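Cell divisionFtsK/SpoIIIE (Thermomonospora curvata, PDB 4NH0) is an ATPase, possibly the translocase subunit, of the ESX (type VII) secretion system, binding the exported protein EsxB through its third FtsK domain. Local coordinates at residues Q274-V280 / E292-K296; M303-C309 / H472-I477; V1008-K1012 / P1059-L1063; A1017-P1021 / W1034-E1039. One frame throughout, in Å; residues are numbered along the deposited sequence.

Contact 1: residues Q274-V280 / E292-K296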
# COMPACT_ATOMS: atom_id res chain seq x y z
N GLN A 274 -15.59 38.81 -40.90
CA GLN A 274 -16.55 38.21 -39.98
C GLN A 274 -17.31 37.04 -40.61
O GLN A 274 -17.63 36.07 -39.92
CB GLN A 274 -17.55 39.27 -39.50
CG GLN A 274 -16.95 40.37 -38.65
CD GLN A 274 -16.36 41.50 -39.48
OE1 GLN A 274 -16.40 41.46 -40.71
NE2 GLN A 274 -15.80 42.50 -38.81
N ARG A 275 -17.59 37.14 -41.90
CA ARG A 275 -18.30 36.07 -42.59
C ARG A 275 -17.39 34.87 -42.85
O ARG A 275 -17.79 33.73 -42.67
CB ARG A 275 -18.88 36.57 -43.92
CG ARG A 275 -19.84 35.58 -44.56
CD ARG A 275 -20.14 35.93 -46.01
NE ARG A 275 -21.04 34.95 -46.61
CZ ARG A 275 -21.29 34.86 -47.91
NH1 ARG A 275 -20.70 35.69 -48.76
NH2 ARG A 275 -22.12 33.94 -48.36
N ASN A 276 -16.16 35.15 -43.28
CA ASN A 276 -15.22 34.09 -43.64
C ASN A 276 -14.62 33.38 -42.43
O ASN A 276 -13.86 32.42 -42.59
CB ASN A 276 -14.10 34.66 -44.50
CG ASN A 276 -14.50 34.81 -45.95
OD1 ASN A 276 -14.20 33.96 -46.79
ND2 ASN A 276 -15.20 35.90 -46.26
N ARG A 277 -14.95 33.85 -41.23
CA ARG A 277 -14.51 33.17 -40.02
C ARG A 277 -15.24 31.84 -39.87
O ARG A 277 -16.46 31.79 -39.98
CB ARG A 277 -14.74 34.04 -38.78
CG ARG A 277 -13.86 35.27 -38.72
CD ARG A 277 -13.89 35.90 -37.34
NE ARG A 277 -13.13 37.14 -37.29
CZ ARG A 277 -13.68 38.35 -37.27
NH1 ARG A 277 -15.00 38.48 -37.28
NH2 ARG A 277 -12.91 39.43 -37.23
N LEU A 278 -14.47 30.78 -39.64
CA LEU A 278 -15.01 29.43 -39.48
C LEU A 278 -15.87 29.03 -40.67
O LEU A 278 -16.85 28.29 -40.52
CB LEU A 278 -15.82 29.33 -38.18
CG LEU A 278 -15.08 28.81 -36.94
CD1 LEU A 278 -13.73 29.49 -36.77
CD2 LEU A 278 -15.93 29.01 -35.70
N ARG A 279 -15.50 29.52 -41.84
CA ARG A 279 -16.21 29.20 -43.08
C ARG A 279 -15.23 28.69 -44.13
O ARG A 279 -14.40 29.45 -44.63
CB ARG A 279 -16.96 30.42 -43.60
CG ARG A 279 -17.53 30.24 -45.00
CD ARG A 279 -18.20 31.51 -45.49
NE ARG A 279 -19.58 31.62 -45.01
CZ ARG A 279 -20.65 31.37 -45.76
NH1 ARG A 279 -20.51 31.00 -47.03
NH2 ARG A 279 -21.86 31.49 -45.25
N VAL A 280 -15.33 27.41 -44.45
CA VAL A 280 -14.42 26.79 -45.41
C VAL A 280 -15.20 25.99 -46.46
O VAL A 280 -16.28 25.49 -46.17
CB VAL A 280 -13.42 25.86 -44.71
CG1 VAL A 280 -12.45 26.66 -43.86
CG2 VAL A 280 -14.14 24.83 -43.86
N GLU A 292 -19.67 26.14 -49.25
CA GLU A 292 -19.00 26.49 -48.01
C GLU A 292 -19.80 26.06 -46.79
O GLU A 292 -21.03 26.07 -46.80
CB GLU A 292 -18.73 27.99 -47.95
CG GLU A 292 -17.70 28.48 -48.95
CD GLU A 292 -17.43 29.96 -48.83
OE1 GLU A 292 -18.40 30.73 -48.68
OE2 GLU A 292 -16.25 30.36 -48.88
N LEU A 293 -19.09 25.69 -45.73
CA LEU A 293 -19.72 25.34 -44.47
C LEU A 293 -19.34 26.35 -43.39
O LEU A 293 -18.17 26.46 -43.03
CB LEU A 293 -19.33 23.93 -44.04
CG LEU A 293 -19.95 23.43 -42.73
CD1 LEU A 293 -21.46 23.59 -42.76
CD2 LEU A 293 -19.56 21.99 -42.47
N ASP A 294 -20.33 27.07 -42.89
CA ASP A 294 -20.11 28.11 -41.89
C ASP A 294 -20.69 27.69 -40.55
O ASP A 294 -21.90 27.74 -40.35
CB ASP A 294 -20.73 29.43 -42.36
CG ASP A 294 -20.49 30.57 -41.39
OD1 ASP A 294 -21.27 30.69 -40.41
OD2 ASP A 294 -19.54 31.34 -41.60
N ILE A 295 -19.83 27.29 -39.62
CA ILE A 295 -20.29 26.75 -38.35
C ILE A 295 -20.45 27.81 -37.27
O ILE A 295 -20.56 27.49 -36.08
CB ILE A 295 -19.33 25.66 -37.83
CG1 ILE A 295 -17.93 26.23 -37.64
CG2 ILE A 295 -19.31 24.48 -38.78
CD1 ILE A 295 -16.94 25.23 -37.09
N LYS A 296 -20.46 29.08 -37.66
CA LYS A 296 -20.71 30.16 -36.72
C LYS A 296 -22.17 30.15 -36.30
O LYS A 296 -23.02 29.57 -36.98
CB LYS A 296 -20.35 31.51 -37.32
CG LYS A 296 -18.89 31.69 -37.65
CD LYS A 296 -18.63 33.09 -38.17
CE LYS A 296 -19.41 33.36 -39.44
NZ LYS A 296 -19.22 34.74 -39.94

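Contact 2: residues M303-C309 / H472-I477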
# COMPACT_ATOMS: atom_id res chain seq x y z
N MET A 303 -26.00 28.75 -40.48
CA MET A 303 -25.85 27.31 -40.27
C MET A 303 -25.56 26.92 -38.82
O MET A 303 -25.13 25.80 -38.56
CB MET A 303 -24.77 26.76 -41.20
CG MET A 303 -25.22 26.63 -42.65
SD MET A 303 -23.93 26.07 -43.77
CE MET A 303 -23.28 27.64 -44.34
N GLY A 304 -25.79 27.84 -37.90
CA GLY A 304 -25.71 27.56 -36.47
C GLY A 304 -24.38 27.05 -35.95
O GLY A 304 -23.44 26.84 -36.71
N PRO A 305 -24.29 26.86 -34.63
CA PRO A 305 -23.07 26.40 -33.96
C PRO A 305 -22.76 24.93 -34.21
O PRO A 305 -21.62 24.58 -34.47
CB PRO A 305 -23.36 26.65 -32.47
CG PRO A 305 -24.55 27.57 -32.45
CD PRO A 305 -25.34 27.21 -33.66
N HIS A 306 -23.78 24.08 -34.11
CA HIS A 306 -23.58 22.64 -34.16
C HIS A 306 -24.26 21.99 -35.36
O HIS A 306 -25.19 22.56 -35.94
CB HIS A 306 -24.08 22.00 -32.87
CG HIS A 306 -23.84 22.84 -31.66
ND1 HIS A 306 -22.62 22.89 -31.01
CD2 HIS A 306 -24.66 23.67 -30.97
CE1 HIS A 306 -22.70 23.71 -29.98
NE2 HIS A 306 -23.93 24.20 -29.93
N GLY A 307 -23.79 20.81 -35.73
CA GLY A 307 -24.34 20.10 -36.88
C GLY A 307 -24.17 18.60 -36.83
O GLY A 307 -23.51 18.06 -35.94
N LEU A 308 -24.77 17.91 -37.80
CA LEU A 308 -24.76 16.46 -37.83
C LEU A 308 -24.42 15.93 -39.22
O LEU A 308 -24.83 16.50 -40.23
CB LEU A 308 -26.13 15.92 -37.38
CG LEU A 308 -26.45 14.44 -37.62
CD1 LEU A 308 -27.09 13.84 -36.39
CD2 LEU A 308 -27.38 14.30 -38.82
N CYS A 309 -23.66 14.83 -39.26
CA CYS A 309 -23.28 14.21 -40.52
C CYS A 309 -23.54 12.71 -40.51
O CYS A 309 -23.07 12.00 -39.62
CB CYS A 309 -21.81 14.48 -40.83
SG CYS A 309 -21.14 13.50 -42.19
N HIS A 472 -30.89 21.55 -31.59
CA HIS A 472 -29.59 22.22 -31.49
C HIS A 472 -28.70 21.96 -32.70
O HIS A 472 -27.76 22.71 -32.96
CB HIS A 472 -28.87 21.78 -30.22
CG HIS A 472 -29.68 21.96 -28.97
ND1 HIS A 472 -30.54 21.00 -28.49
CD2 HIS A 472 -29.77 23.00 -28.11
CE1 HIS A 472 -31.12 21.43 -27.39
NE2 HIS A 472 -30.67 22.65 -27.13
N LEU A 473 -29.00 20.90 -33.44
CA LEU A 473 -28.24 20.58 -34.64
C LEU A 473 -28.74 21.40 -35.83
O LEU A 473 -29.74 21.04 -36.45
CB LEU A 473 -28.31 19.08 -34.94
CG LEU A 473 -27.59 18.20 -33.92
CD1 LEU A 473 -27.79 16.73 -34.23
CD2 LEU A 473 -26.12 18.55 -33.88
N SER A 474 -28.05 22.49 -36.12
CA SER A 474 -28.49 23.41 -37.17
C SER A 474 -28.28 22.82 -38.56
O SER A 474 -29.24 22.47 -39.24
CB SER A 474 -27.75 24.74 -37.04
OG SER A 474 -27.81 25.22 -35.71
N TYR A 475 -27.03 22.73 -38.99
CA TYR A 475 -26.73 22.21 -40.32
C TYR A 475 -26.67 20.69 -40.30
O TYR A 475 -26.32 20.08 -39.30
CB TYR A 475 -25.41 22.78 -40.85
CG TYR A 475 -24.17 22.41 -40.06
CD1 TYR A 475 -23.78 23.14 -38.95
CD2 TYR A 475 -23.37 21.34 -40.45
CE1 TYR A 475 -22.65 22.81 -38.23
CE2 TYR A 475 -22.24 21.00 -39.74
CZ TYR A 475 -21.88 21.74 -38.63
OH TYR A 475 -20.75 21.41 -37.92
N ARG A 476 -27.04 20.08 -41.42
CA ARG A 476 -27.06 18.63 -41.53
C ARG A 476 -26.46 18.18 -42.86
O ARG A 476 -26.95 18.55 -43.93
CB ARG A 476 -28.49 18.10 -41.38
CG ARG A 476 -29.08 18.29 -39.99
CD ARG A 476 -30.47 17.70 -39.89
NE ARG A 476 -31.08 17.94 -38.58
CZ ARG A 476 -32.33 17.64 -38.27
NH1 ARG A 476 -33.13 17.06 -39.16
NH2 ARG A 476 -32.79 17.90 -37.05
N ILE A 477 -25.40 17.39 -42.79
CA ILE A 477 -24.75 16.87 -43.99
C ILE A 477 -25.12 15.41 -44.19
O ILE A 477 -24.73 14.55 -43.40
CB ILE A 477 -23.22 17.01 -43.92
CG1 ILE A 477 -22.83 18.48 -43.80
CG2 ILE A 477 -22.58 16.39 -45.15
CD1 ILE A 477 -21.34 18.72 -43.86

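Contact 3: residues V1008-K1012 / P1059-L1063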
# COMPACT_ATOMS: atom_id res chain seq x y z
N VAL A 1008 17.30 -41.23 52.00
CA VAL A 1008 15.90 -40.84 52.13
C VAL A 1008 15.39 -41.17 53.53
O VAL A 1008 14.60 -40.41 54.10
CB VAL A 1008 15.02 -41.55 51.08
CG1 VAL A 1008 13.57 -41.10 51.22
CG2 VAL A 1008 15.53 -41.27 49.68
N ARG A 1009 15.86 -42.28 54.08
CA ARG A 1009 15.40 -42.75 55.38
C ARG A 1009 15.70 -41.77 56.51
O ARG A 1009 14.86 -41.51 57.36
CB ARG A 1009 16.02 -44.11 55.71
CG ARG A 1009 15.54 -44.72 57.02
CD ARG A 1009 16.19 -46.07 57.29
NE ARG A 1009 17.63 -45.96 57.50
CZ ARG A 1009 18.54 -46.32 56.60
NH1 ARG A 1009 18.16 -46.81 55.42
NH2 ARG A 1009 19.83 -46.19 56.87
N ASP A 1010 16.92 -41.22 56.51
CA ASP A 1010 17.35 -40.34 57.59
C ASP A 1010 16.82 -38.92 57.44
O ASP A 1010 16.67 -38.21 58.44
CB ASP A 1010 18.88 -40.33 57.67
CG ASP A 1010 19.54 -40.25 56.32
OD1 ASP A 1010 18.86 -40.54 55.32
OD2 ASP A 1010 20.74 -39.90 56.25
N ILE A 1011 16.54 -38.49 56.21
CA ILE A 1011 15.99 -37.16 56.01
C ILE A 1011 14.48 -37.15 56.16
O ILE A 1011 13.89 -36.12 56.46
CB ILE A 1011 16.36 -36.57 54.63
CG1 ILE A 1011 15.65 -37.33 53.50
CG2 ILE A 1011 17.87 -36.58 54.44
CD1 ILE A 1011 15.88 -36.73 52.13
N LYS A 1012 13.86 -38.31 55.96
CA LYS A 1012 12.43 -38.44 56.22
C LYS A 1012 12.19 -38.19 57.70
O LYS A 1012 11.48 -37.26 58.07
CB LYS A 1012 11.91 -39.81 55.79
CG LYS A 1012 10.46 -40.07 56.21
CD LYS A 1012 9.87 -41.25 55.46
CE LYS A 1012 8.54 -41.67 56.05
NZ LYS A 1012 7.58 -40.54 56.15
N PRO A 1059 8.87 -42.36 49.83
CA PRO A 1059 8.43 -42.03 51.20
C PRO A 1059 8.21 -40.54 51.46
O PRO A 1059 7.42 -40.20 52.33
CB PRO A 1059 9.59 -42.55 52.06
CG PRO A 1059 10.19 -43.64 51.26
CD PRO A 1059 10.10 -43.17 49.84
N LEU A 1060 8.90 -39.68 50.72
CA LEU A 1060 8.83 -38.24 50.96
C LEU A 1060 7.58 -37.60 50.37
O LEU A 1060 7.34 -36.41 50.55
CB LEU A 1060 10.07 -37.55 50.40
CG LEU A 1060 11.40 -37.94 51.04
CD1 LEU A 1060 12.56 -37.31 50.29
CD2 LEU A 1060 11.42 -37.53 52.50
N ALA A 1061 6.78 -38.39 49.66
CA ALA A 1061 5.61 -37.88 48.94
C ALA A 1061 4.57 -37.28 49.88
O ALA A 1061 3.82 -36.38 49.48
CB ALA A 1061 4.99 -38.99 48.11
N GLU A 1062 4.51 -37.77 51.11
CA GLU A 1062 3.52 -37.32 52.07
C GLU A 1062 3.96 -36.06 52.82
O GLU A 1062 3.18 -35.47 53.56
CB GLU A 1062 3.20 -38.44 53.07
CG GLU A 1062 4.36 -39.40 53.31
CD GLU A 1062 3.89 -40.77 53.77
OE1 GLU A 1062 2.98 -41.33 53.12
OE2 GLU A 1062 4.43 -41.29 54.77
N LEU A 1063 5.21 -35.67 52.61
CA LEU A 1063 5.77 -34.51 53.30
C LEU A 1063 5.75 -33.26 52.43
O LEU A 1063 5.76 -32.14 52.93
CB LEU A 1063 7.21 -34.80 53.76
CG LEU A 1063 7.42 -35.48 55.11
CD1 LEU A 1063 6.68 -36.81 55.21
CD2 LEU A 1063 8.90 -35.68 55.38

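Contact 4: residues A1017-P1021 / W1034-E1039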
# COMPACT_ATOMS: atom_id res chain seq x y z
N ALA A 1017 10.58 -34.64 62.23
CA ALA A 1017 10.82 -34.03 63.53
C ALA A 1017 10.42 -32.56 63.52
O ALA A 1017 10.09 -31.99 64.56
CB ALA A 1017 12.28 -34.18 63.93
N ARG A 1018 10.44 -31.95 62.34
CA ARG A 1018 10.12 -30.54 62.20
C ARG A 1018 8.62 -30.32 62.02
O ARG A 1018 8.16 -29.18 61.94
CB ARG A 1018 10.88 -29.93 61.03
CG ARG A 1018 12.38 -29.91 61.19
CD ARG A 1018 13.04 -29.11 60.08
NE ARG A 1018 14.49 -29.06 60.24
CZ ARG A 1018 15.30 -28.37 59.44
NH1 ARG A 1018 14.80 -27.67 58.43
NH2 ARG A 1018 16.61 -28.37 59.65
N LEU A 1019 7.86 -31.41 61.94
CA LEU A 1019 6.42 -31.33 61.75
C LEU A 1019 5.75 -30.55 62.88
O LEU A 1019 6.09 -30.74 64.05
CB LEU A 1019 5.81 -32.73 61.64
CG LEU A 1019 6.15 -33.49 60.36
CD1 LEU A 1019 5.53 -34.88 60.38
CD2 LEU A 1019 5.70 -32.72 59.14
N PRO A 1020 4.81 -29.67 62.53
CA PRO A 1020 4.16 -28.76 63.48
C PRO A 1020 3.32 -29.46 64.54
O PRO A 1020 2.48 -30.29 64.20
CB PRO A 1020 3.26 -27.90 62.57
CG PRO A 1020 3.80 -28.08 61.20
CD PRO A 1020 4.33 -29.47 61.16
N PRO A 1021 3.56 -29.13 65.82
CA PRO A 1021 2.65 -29.51 66.90
C PRO A 1021 1.24 -28.97 66.64
O PRO A 1021 1.11 -27.91 66.04
CB PRO A 1021 3.28 -28.86 68.13
CG PRO A 1021 4.73 -28.78 67.81
CD PRO A 1021 4.79 -28.51 66.33
N TRP A 1034 9.24 -23.31 66.11
CA TRP A 1034 9.34 -24.56 66.88
C TRP A 1034 10.53 -25.43 66.48
O TRP A 1034 10.84 -26.40 67.17
CB TRP A 1034 8.04 -25.36 66.73
CG TRP A 1034 7.85 -25.96 65.37
CD1 TRP A 1034 8.20 -27.22 64.98
CD2 TRP A 1034 7.24 -25.34 64.24
NE1 TRP A 1034 7.86 -27.42 63.66
CE2 TRP A 1034 7.27 -26.28 63.19
CE3 TRP A 1034 6.68 -24.08 64.00
CZ2 TRP A 1034 6.76 -25.99 61.92
CZ3 TRP A 1034 6.17 -23.80 62.75
CH2 TRP A 1034 6.22 -24.76 61.72
N TRP A 1035 11.19 -25.09 65.38
CA TRP A 1035 12.39 -25.81 64.98
C TRP A 1035 13.47 -24.86 64.49
O TRP A 1035 13.18 -23.77 63.98
CB TRP A 1035 12.07 -26.84 63.90
CG TRP A 1035 11.61 -26.25 62.60
CD1 TRP A 1035 10.32 -26.04 62.21
CD2 TRP A 1035 12.43 -25.81 61.51
NE1 TRP A 1035 10.29 -25.48 60.96
CE2 TRP A 1035 11.57 -25.34 60.50
CE3 TRP A 1035 13.81 -25.77 61.29
CZ2 TRP A 1035 12.04 -24.83 59.30
CZ3 TRP A 1035 14.28 -25.26 60.09
CH2 TRP A 1035 13.40 -24.80 59.11
N THR A 1036 14.72 -25.27 64.65
CA THR A 1036 15.86 -24.49 64.18
C THR A 1036 16.76 -25.35 63.31
O THR A 1036 16.63 -26.57 63.28
CB THR A 1036 16.68 -23.91 65.35
OG1 THR A 1036 17.10 -24.97 66.21
CG2 THR A 1036 15.84 -22.92 66.14
N GLY A 1037 17.68 -24.70 62.60
CA GLY A 1037 18.57 -25.41 61.70
C GLY A 1037 18.46 -24.88 60.29
O GLY A 1037 17.81 -23.87 60.04
N ALA A 1038 19.10 -25.58 59.35
CA ALA A 1038 19.12 -25.15 57.96
C ALA A 1038 17.97 -25.75 57.17
O ALA A 1038 17.35 -26.73 57.59
CB ALA A 1038 20.45 -25.51 57.33
N GLU A 1039 17.69 -25.16 56.01
CA GLU A 1039 16.71 -25.72 55.09
C GLU A 1039 17.39 -26.76 54.21
O GLU A 1039 18.60 -26.70 54.00
CB GLU A 1039 16.09 -24.62 54.23
CG GLU A 1039 15.27 -23.61 55.02
CD GLU A 1039 14.58 -22.60 54.12
OE1 GLU A 1039 14.82 -22.62 52.90
OE2 GLU A 1039 13.78 -21.79 54.65

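Contact 1: residues Q274-V280 / E292-K296
Arg279 and Val280 open the first strand of a beta hairpin, and Glu292 to Asp294 close its second, at the outer margin of the first FtsK sheet. Val280 and Leu293 form a hydrogen-bonded antiparallel pair: Leu293 N reaches Val280 O at 2.9 Å, and a weaker bond returns from Val280 N. Beyond it Arg279 faces Asp294 in a non-hydrogen-bonded pair, and Ile295 N continues the ladder to Leu278 O at 3.3 Å. Leu278 is the third residue of a type II turn from Asn276 to Arg279, and its CB and CG lie against Ile295 CG1, the side chains crossing at about a right angle.

The other face is ionic. The Arg279 chain leaves with CG opposite the backbone N (chi1 170°) and bends at chi3, which brings its guanidinium between two acids. NH1 meets Glu292 OE1 at 2.7 Å, within the guanidinium plane but on the anti side of the carboxylate and 33° out of its plane, and NE reaches Asp294 OD2 in a weak salt bridge at 3.4 Å. Replacing Arg279 with a leucine would probably leave both carboxylates without this shared cation and set the Glu292 side chain free to turn. Asp294 OD1 accepts from Lys296 N at 3.3 Å, an Asx turn just where the strand ends, the N-H coming from above the carboxylate plane.

Val280 and Leu293 rest on Leu324 of helix 317-329, so the hairpin pairs an apolar face with a charged one, on which Arg279 probably balances most of the acid charge, with Lys296, its amine doubtfully placed, nearby.

Contact 2: residues M303-C309 / H472-I477
Tyr475 lays one ring face on the backbone of Gly307, whose CA stands 3.4 Å from the ring centroid and 12° off its normal, a CH-pi contact. Gly307, having no side chain, lets the ring lie directly on its backbone. The rotamer sets CG of Tyr475 between its own backbone N and carbonyl carbon (chi1 64°), which folds the ring back over the neighbouring strand, and Met303 O lies in plane at the ring's edge. An alanine in place of Tyr475 would probably open a gap above Gly307 and take away the ring edge that lies against Met303 O. On the sheet face bearing Leu308, its CB meets Leu473 CD1 at 3.7 Å.

Parallel backbone pairing holds these groups in step. Ser474 N donates to His306 O at 2.9 Å, approaching from above the carbonyl plane; Leu308 N then donates to Tyr475 O at 3.1 Å, and Ile477 N to Leu308 O at 2.8 Å, the last almost in line with the carbonyl.

Further out, His306 ND1 is bonded to Leu454 N, and Arg476 NH2 forms a salt bridge with Asp470. Backbone bonds to Leu454, Leu456 and Ser458 seat strand 306-310 between strands 473-479 and 452-458. Strand 306-310 runs straight into the predicted ATP-binding loop Gly311 to Ser318, the strand-loop-helix arrangement of a Walker A P-loop at the centre of a P-loop NTPase sheet.

Contact 3: residues V1008-K1012 / P1059-L1063
Lys1012 NZ is drawn to two carboxylates. Across the contact it forms a salt bridge with Glu1062 OE2 at 3.5 Å, and along its own helix it has a second partner in Glu1016. Two acids around one amine would be expected to favour its charged form. Lys1012 reaches this place by length: its chain runs nearly straight from CB to CE and turns only at the last torsion (chi4 54°), which swings the amine toward the loop. On the way its methylenes serve as apolar surface. CD crosses Pro1059 at about a right angle and touches Pro1059 CB at 3.7 Å, so the chain passes the proline ring at CB on its way to the acid. Leu1063 adds a methyl near the amine, CD1 standing 4.0 Å from Lys1012 NZ.

Beside the charged pair, Leu1060 packs against three residues of the helix. Its CG meets Val1008 CG1 at 3.8 Å, its CD1 faces Ile1011 CD1 at 3.8 Å, and its CD2 branch rests on CA and CB of Lys1012. Val1008, Ile1011 and Lys1012 share one side of the helix because of their spacing of three and four residues, and the bond from Lys1012 N to Val1008 O (2.9 Å) marks that turn. The opposing loop is also coiled: Leu1063 N returns to Leu1060 O at 3.1 Å, which brings both leucines to the helix side.

The arrangement is a 3-10 turn and the loop that follows it, packed against a helix flank: it joins helix 1001-1017 to the connection between strands 1039-1045 and 1072-1078 in the third FtsK P-loop NTPase domain, away from the nucleotide.

Contact 4: residues A1017-P1021 / W1034-E1039
Two irregular segments, Arg1018 to Pro1021 and Trp1034 to Glu1039, run roughly antiparallel, their end-to-end directions 154° apart, and come closest at Arg1018 and Trp1035, where the CA atoms are 5.9 Å from each other. Arg1018 carries most of the contact. CG lies opposite the carbonyl carbon (chi1 -64°) and the chain is extended from there, so it runs obliquely across the Trp1035 indole. CD sits over the six-membered ring, 3.8 Å from its centroid, and the guanidinium beyond it lies almost flat on the same ring, with planes 15° apart and centres at 4.0 Å, a stacked cation-pi pair. The end of the arginine is fixed as well: NH1 (2.8 Å) and NH2 (2.7 Å) both donate to Ala1038 O, which lies in the guanidinium plane. One carbonyl thus takes up two N-H groups and holds the flat group in its rotation.

The arginine's own carbonyl is used too, since the Trp1034 indole donates NE1 to Arg1018 O in a bond modelled too short for its length to be trusted. Pro1021 CD covers one face of the five-membered ring, 4.1 Å from its centroid, and Pro1020 CG touches Trp1034 CZ2 at 3.7 Å. Trp1035 CD1 lies over the opposite face, toward the rim, so the indole is sandwiched.

Trp1035 NE1 has its partner in Asp1069 O, and Arg1018 also packs on Ile1070. The whole is an arginine-aromatic stack on the surface of the third FtsK domain, tying together the two ends of the excursion that carries helix 1026-1031 from helix 1001-1017 to strand 1039-1045.

The four contacts fall into two pairs at opposite ends of a chain of successive FtsK domains. Contacts 1 and 2 reach the same sheet of the first domain, their centres 13 Å apart, and touch where Asp294 O meets Met303 CB at 3.2 Å and where Ile295 packs on Tyr475. Contact 2 lies near the predicted ATP site: the Cys309 side chain is about 4 Å from that of its residue Lys317 and about 10 Å from that of Glu425, the inferred active-site residue. Contact 3 uses helix 1001-1017 of the third domain and contact 4 begins in the loop that follows it, nearest atoms about 5 Å apart; the centres of contacts 1 and 3 are about 121 Å apart.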